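Local atomic coordinates of anaerobically-induced outer membrane porin OprE (Pseudomonas aeruginosa, PDB entry 4FRX), a protein that probably acts as an outer-membrane channel of the OprD porin family, letting small solutes pass through a beta-barrel. Residues Leu313-Gly316 / Asp317-Ser321. Residues are numbered along the deposited sequence; the frame is centred on the assembly and turned at random.
Sequences LNRG and DGEGS
The side chains of Arg-315 and Glu-319 extend alongside each other in the same direction, and the contact is made by the aliphatic part of the arginine: its CG lies 3.3 Å from OE1 of Glu-319. The charged ends do not meet, and the guanidinium and carboxylate planes stand 56° apart. Each has its salt bridge outside the loop, Arg-315 NH2 with Asp-191 and Glu-319 OE2 with Arg-175. Arg-175 also pairs with OD2 of Asp-317, which is hydrogen-bonded to the hydroxyl of Ser-185 as well; shared in this way, the charges probably offset one another. At the turn itself, the backbone N-H of Glu-319 reaches back to O of Gly-316, N to O 3.1 Å, sitting above the carbonyl plane instead of on a lone pair, with an N-H...O angle of 150°. Away from the turn, where the two limbs come side by side, the side-chain amide of Asn-314 lies against Ser-321, its OD1 3.5 Å from the serine CB. With CG swung anti to the backbone N (chi1 -173°), the same OD1 accepts a weak bond from the N of Gly-316 at 3.3 Å. A water fills in where the two limbs do not bond directly, accepting from N of Arg-315 at 2.9 Å and donating to O of Gly-320 at 2.7 Å. Positive phi angles at Asp-317 and Gly-318 make the reversal a type I' beta turn, Gly-316 to Glu-319, within the long loop joining barrel strands 295-305 and 340-349.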
loop_
_atom_site.group_PDB
_atom_site.type_symbol
_atom_site.label_atom_id
_atom_site.label_comp_id
_atom_site.label_asym_id
_atom_site.label_seq_id
_atom_site.Cartn_x
_atom_site.Cartn_y
_atom_site.Cartn_z
ATOM N N LEU A 313 5.406 5.851 4.685
ATOM C CA LEU A 313 6.270 6.322 3.598
ATOM C C LEU A 313 5.427 6.917 2.471
ATOM O O LEU A 313 4.519 6.275 1.970
ATOM C CB LEU A 313 7.125 5.180 3.063
ATOM C CG LEU A 313 8.062 4.526 4.079
ATOM C CD1 LEU A 313 8.948 3.496 3.398
ATOM C CD2 LEU A 313 8.895 5.574 4.851
ATOM N N ASN A 314 5.741 8.146 2.082
ATOM C CA ASN A 314 4.853 8.911 1.203
ATOM C C ASN A 314 5.621 10.052 0.569
ATOM O O ASN A 314 5.857 11.074 1.220
ATOM C CB ASN A 314 3.700 9.474 2.052
ATOM C CG ASN A 314 2.614 10.136 1.226
ATOM O OD1 ASN A 314 2.700 10.205 0.001
ATOM N ND2 ASN A 314 1.571 10.620 1.903
ATOM N N ARG A 315 6.026 9.888 -0.687
ATOM C CA ARG A 315 6.848 10.911 -1.359
ATOM C C ARG A 315 6.013 12.140 -1.723
ATOM O O ARG A 315 6.523 13.267 -1.779
ATOM C CB ARG A 315 7.542 10.293 -2.601
ATOM C CG ARG A 315 8.306 11.260 -3.556
ATOM C CD ARG A 315 8.976 12.457 -2.870
ATOM N NE ARG A 315 10.276 12.187 -2.299
ATOM C CZ ARG A 315 10.963 13.054 -1.559
ATOM N NH1 ARG A 315 10.482 14.261 -1.274
ATOM N NH2 ARG A 315 12.149 12.705 -1.101
ATOM N N GLY A 316 4.717 11.944 -1.927
ATOM C CA GLY A 316 3.888 13.020 -2.444
ATOM C C GLY A 316 4.082 13.160 -3.952
ATOM O O GLY A 316 4.556 12.232 -4.609
ATOM N N ASP A 317 3.722 14.319 -4.501
ATOM C CA ASP A 317 3.795 14.563 -5.948
ATOM C C ASP A 317 3.020 13.516 -6.749
ATOM O O ASP A 317 3.398 13.184 -7.876
ATOM C CB ASP A 317 5.253 14.603 -6.441
ATOM C CG ASP A 317 6.032 15.781 -5.889
ATOM O OD1 ASP A 317 5.534 16.923 -5.973
ATOM O OD2 ASP A 317 7.148 15.560 -5.371
ATOM N N GLY A 318 1.948 12.991 -6.158
ATOM C CA GLY A 318 1.100 12.010 -6.819
ATOM C C GLY A 318 1.691 10.623 -6.984
ATOM O O GLY A 318 1.168 9.815 -7.760
ATOM N N GLU A 319 2.761 10.329 -6.245
ATOM C CA GLU A 319 3.520 9.100 -6.475
ATOM C C GLU A 319 2.880 7.845 -5.870
ATOM O O GLU A 319 3.266 6.724 -6.197
ATOM C CB GLU A 319 4.952 9.262 -5.964
ATOM C CG GLU A 319 5.791 10.182 -6.838
ATOM C CD GLU A 319 7.272 10.027 -6.580
ATOM O OE1 GLU A 319 7.660 9.025 -5.935
ATOM O OE2 GLU A 319 8.040 10.901 -7.028
ATOM N N GLY A 320 1.896 8.047 -4.999
ATOM C CA GLY A 320 1.175 6.936 -4.395
ATOM C C GLY A 320 1.761 6.520 -3.060
ATOM O O GLY A 320 2.977 6.511 -2.871
ATOM N N SER A 321 0.895 6.174 -2.121
ATOM C CA SER A 321 1.348 5.706 -0.820
ATOM C C SER A 321 0.258 4.826 -0.253
ATOM O O SER A 321 -0.916 5.018 -0.560
ATOM C CB SER A 321 1.578 6.885 0.128
ATOM O OG SER A 321 0.358 7.574 0.380
HETATM O O HOH W 1 5.343 7.618 -2.403
#